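Local coordinates for galactan 1,3-beta-galactosidase (Phanerochaete chrysosporium, PDB 7BYS), which acts as an exo-beta-1,3-galactanase of glycoside hydrolase family 43, probably releasing galactose from the beta-1,3-linked backbone of arabinogalactans, at residues His204-Trp208 with Ala209-Asn213; Ile231-Ser234 with Ala235-Thr238. All blocks are in the same frame, centred on the assembly; numbering follows the deposited sequence. Where two conformers were deposited one is given.

Overall arrangement
Contacts 1 and 2 lie in series along the catalytic domain, contact 1 in the loop between strands 197-204 and 214-218 and contact 2 in the turn leading into helix 237-240; their centres are 11 Å apart. They meet at Thr238, whose OG1 lies 2.8 Å from both Asn211 O and Asn213 N, two probable hydrogen bonds. Packing adds to this: Pro210 CG sits 3.5 Å from Arg237 CZ. Both lie near the galactose-binding residue Gln242, whose side chain is about 5 Å from that of Asn211 and about 7 Å from that of Thr238. No galactose is bound here, and the calcium site belongs to the separate carbohydrate-binding module.

Contact 1 of 2, residues His204-Trp208 with Ala209-Asn213; sequences HTSGW and APNPN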
loop_
_atom_site.group_PDB
_atom_site.type_symbol
_atom_site.label_atom_id
_atom_site.label_comp_id
_atom_site.label_asym_id
_atom_site.label_seq_id
_atom_site.Cartn_x
_atom_site.Cartn_y
_atom_site.Cartn_z
ATOM N N HIS A 204 -2.013 -7.051 11.764
ATOM C CA HIS A 204 -2.613 -7.037 13.086
ATOM C C HIS A 204 -3.291 -5.689 13.325
ATOM O O HIS A 204 -3.370 -4.839 12.426
ATOM C CB HIS A 204 -1.596 -7.437 14.150
ATOM C CG HIS A 204 -1.437 -8.918 14.273
ATOM N ND1 HIS A 204 -2.439 -9.732 14.757
ATOM C CD2 HIS A 204 -0.425 -9.738 13.908
ATOM C CE1 HIS A 204 -2.034 -10.989 14.722
ATOM N NE2 HIS A 204 -0.819 -11.020 14.202
ATOM N N THR A 205 -3.817 -5.497 14.536
ATOM C CA THR A 205 -4.590 -4.296 14.873
ATOM C C THR A 205 -3.685 -3.352 15.651
ATOM O O THR A 205 -3.455 -3.540 16.849
ATOM C CB THR A 205 -5.833 -4.642 15.689
ATOM O OG1 THR A 205 -5.463 -5.434 16.822
ATOM C CG2 THR A 205 -6.813 -5.424 14.849
ATOM N N SER A 206 -3.174 -2.331 14.973
ATOM C CA SER A 206 -2.388 -1.296 15.635
ATOM C C SER A 206 -2.854 0.092 15.210
ATOM O O SER A 206 -2.059 1.035 15.155
ATOM C CB SER A 206 -0.888 -1.490 15.407
ATOM O OG SER A 206 -0.564 -1.405 14.031
ATOM N N GLY A 207 -4.143 0.227 14.915
ATOM C CA GLY A 207 -4.679 1.501 14.476
ATOM C C GLY A 207 -4.045 1.942 13.176
ATOM O O GLY A 207 -3.849 1.154 12.243
ATOM N N TRP A 208 -3.702 3.232 13.122
ATOM C CA TRP A 208 -3.082 3.831 11.948
ATOM C C TRP A 208 -1.636 3.386 11.768
ATOM O O TRP A 208 -1.121 3.434 10.644
ATOM C CB TRP A 208 -3.079 5.355 12.082
ATOM C CG TRP A 208 -4.362 6.054 11.736
ATOM C CD1 TRP A 208 -5.074 6.901 12.537
ATOM C CD2 TRP A 208 -5.066 5.998 10.489
ATOM N NE1 TRP A 208 -6.183 7.360 11.873
ATOM C CE2 TRP A 208 -6.201 6.822 10.613
ATOM C CE3 TRP A 208 -4.851 5.322 9.285
ATOM C CZ2 TRP A 208 -7.119 6.989 9.578
ATOM C CZ3 TRP A 208 -5.764 5.491 8.258
ATOM C CH2 TRP A 208 -6.882 6.316 8.411
ATOM N N ALA A 209 -0.958 2.983 12.842
ATOM C CA ALA A 209 0.464 2.691 12.741
ATOM C C ALA A 209 0.665 1.386 11.977
ATOM O O ALA A 209 -0.130 0.457 12.125
ATOM C CB ALA A 209 1.080 2.559 14.129
ATOM N N PRO A 210 1.707 1.291 11.157
ATOM C CA PRO A 210 1.978 0.032 10.456
ATOM C C PRO A 210 2.458 -1.019 11.443
ATOM O O PRO A 210 2.983 -0.707 12.513
ATOM C CB PRO A 210 3.103 0.412 9.485
ATOM C CG PRO A 210 3.835 1.490 10.225
ATOM C CD PRO A 210 2.753 2.299 10.903
ATOM N N ASN A 211 2.266 -2.283 11.071
ATOM C CA ASN A 211 2.783 -3.390 11.867
ATOM C C ASN A 211 3.251 -4.494 10.922
ATOM O O ASN A 211 2.977 -4.425 9.715
ATOM C CB ASN A 211 1.749 -3.887 12.889
ATOM C CG ASN A 211 0.471 -4.385 12.243
ATOM O OD1 ASN A 211 0.458 -5.425 11.586
ATOM N ND2 ASN A 211 -0.609 -3.633 12.416
ATOM N N PRO A 212 3.982 -5.511 11.408
ATOM C CA PRO A 212 4.426 -6.590 10.513
ATOM C C PRO A 212 3.245 -7.406 10.004
ATOM O O PRO A 212 2.581 -8.104 10.777
ATOM C CB PRO A 212 5.346 -7.433 11.411
ATOM C CG PRO A 212 5.790 -6.487 12.483
ATOM C CD PRO A 212 4.600 -5.620 12.744
ATOM N N ASN A 213 2.984 -7.324 8.701
ATOM C CA ASN A 213 1.887 -8.071 8.104
ATOM C C ASN A 213 2.290 -9.536 7.922
ATOM O O ASN A 213 3.475 -9.875 7.822
ATOM C CB ASN A 213 1.477 -7.448 6.764
ATOM C CG ASN A 213 0.611 -6.193 6.917
ATOM O OD1 ASN A 213 -0.156 -5.861 6.013
ATOM N ND2 ASN A 213 0.752 -5.476 8.025
#
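Ser206 and Ala209 close a type II' beta turn, with Ala209 N 3.2 Å from Ser206 O and Gly207 taking the positive phi (62°) that this turn places at its second residue. Behind the turn, the amide of Asn211 reaches across to the opposite limb of the loop. Its OD1 accepts from His204 N at 3.0 Å, the donor tilted from the carbonyl plane, while ND2 makes a weak bond back to His204 O, also 3.0 Å. One side chain thus grips both backbone polar groups of His204, much as the main chain of an adjacent antiparallel strand would. ND2 also donates almost straight (174°) to Ser206 OG, 2.8 Å away and in the plane of the amide, which further fixes the amide's rotation. Ser206 OG in turn donates to Ala209 O at 2.7 Å, approaching from above the carbonyl plane. With chi1 at 62°, OG lies between its backbone N and carbonyl carbon and points into the loop, where it relays from amide to turn. The imidazole of His204 faces elsewhere, held at NE2 by Gln228 and at ND1 by Thr185 O. The whole is a side-chain-braced connection between strands 197-204 and 214-218 in one blade of the five-bladed beta-propeller of family 43, beside the galactose-binding residue Gln242.

Contact 2 of 2, residues Ile231-Ser234 with Ala235-Thr238; sequences IAPS and ATRT
Pro233 O is gripped twice by Thr236: OG1 donates to it at 2.8 Å in the carbonyl plane, and Thr236 N at 3.0 Å from above that plane. A water accepts from Thr238 N and lies 2.9 Å from Pro233 O, a possible bridge between the two. The next rung, Arg237 N to Ser234 O, is 3.1 Å long and fairly straight (162°), so two successive i to i+3 bonds define a 3-10 turn. Thr236 chi1 of 72° sets OG1 between backbone N and carbonyl carbon, where it can also accept from Trp239 N, and swings CG2 to 4.0 Å from Pro233 CB. A valine here would probably leave Trp239 N without its acceptor and Pro233 O held by one bond fewer. Arg237 and Thr238 both adopt left-handed backbone angles that bend the chain back, bringing Thr238 CG2 within 4.0 Å of Ile231 CD1. Ala232 CB rests against Thr238 CA and on Trp239. Arg237 forms a salt bridge with Asp385 in the carbohydrate-binding module region and a cation-pi contact with Tyr240; the turn links strand 229-230 to helix 237-240, and its Ile231 and Thr238 pack on Tyr255 of strand 252-259 and Ile284 of strand 283-284 in the next sheet.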
loop_
_atom_site.group_PDB
_atom_site.type_symbol
_atom_site.label_atom_id
_atom_site.label_comp_id
_atom_site.label_asym_id
_atom_site.label_seq_id
_atom_site.Cartn_x
_atom_site.Cartn_y
_atom_site.Cartn_z
ATOM N N ILE A 231 5.660 -11.524 6.097
ATOM C CA ILE A 231 5.936 -11.305 4.677
ATOM C C ILE A 231 7.113 -10.365 4.437
ATOM O O ILE A 231 7.556 -10.235 3.287
ATOM C CB ILE A 231 4.703 -10.805 3.889
ATOM C CG1 ILE A 231 4.214 -9.431 4.383
ATOM C CG2 ILE A 231 3.585 -11.849 3.919
ATOM C CD1 ILE A 231 3.091 -8.823 3.497
ATOM N N ALA A 232 7.634 -9.715 5.475
ATOM C CA ALA A 232 8.691 -8.721 5.348
ATOM C C ALA A 232 9.473 -8.703 6.653
ATOM O O ALA A 232 9.012 -9.251 7.662
ATOM C CB ALA A 232 8.104 -7.334 5.039
ATOM N N PRO A 233 10.665 -8.095 6.670
ATOM C CA PRO A 233 11.417 -8.004 7.934
ATOM C C PRO A 233 10.589 -7.286 8.992
ATOM O O PRO A 233 10.063 -6.204 8.750
ATOM C CB PRO A 233 12.661 -7.190 7.547
ATOM C CG PRO A 233 12.793 -7.382 6.068
ATOM C CD PRO A 233 11.391 -7.465 5.550
ATOM N N SER A 234 10.451 -7.908 10.167
ATOM C CA SER A 234 9.485 -7.408 11.142
ATOM C C SER A 234 9.779 -5.974 11.561
ATOM O O SER A 234 8.848 -5.181 11.745
ATOM C CB SER A 234 9.381 -8.339 12.356
ATOM O OG SER A 234 10.647 -8.719 12.836
ATOM N N ALA A 235 11.060 -5.612 11.707
ATOM C CA ALA A 235 11.378 -4.274 12.192
ATOM C C ALA A 235 10.868 -3.190 11.247
ATOM O O ALA A 235 10.594 -2.067 11.682
ATOM C CB ALA A 235 12.886 -4.130 12.425
ATOM N N THR A 236 10.720 -3.508 9.959
ATOM C CA THR A 236 10.297 -2.492 9.000
ATOM C C THR A 236 8.798 -2.232 9.009
ATOM O O THR A 236 8.356 -1.303 8.329
ATOM C CB THR A 236 10.698 -2.846 7.558
ATOM O OG1 THR A 236 9.894 -3.925 7.074
ATOM C CG2 THR A 236 12.177 -3.203 7.446
ATOM N N ARG A 237 8.012 -3.042 9.720
ATOM C CA ARG A 237 6.562 -2.873 9.770
ATOM C C ARG A 237 5.976 -2.888 8.357
ATOM O O ARG A 237 5.288 -1.960 7.920
ATOM C CB ARG A 237 6.176 -1.613 10.545
ATOM C CG ARG A 237 6.890 -1.502 11.891
ATOM C CD ARG A 237 6.576 -0.201 12.615
ATOM N NE ARG A 237 7.058 0.947 11.854
ATOM C CZ ARG A 237 6.710 2.206 12.093
ATOM N NH1 ARG A 237 5.864 2.505 13.077
ATOM N NH2 ARG A 237 7.186 3.176 11.317
ATOM N N THR A 238 6.275 -3.981 7.646
ATOM C CA THR A 238 5.872 -4.163 6.251
ATOM C C THR A 238 6.400 -3.033 5.379
ATOM O O THR A 238 5.703 -2.516 4.501
ATOM C CB THR A 238 4.362 -4.369 6.081
ATOM O OG1 THR A 238 3.854 -5.120 7.189
ATOM C CG2 THR A 238 4.076 -5.178 4.821
HETATM O O HOH W 1 7.203 -6.451 8.522
#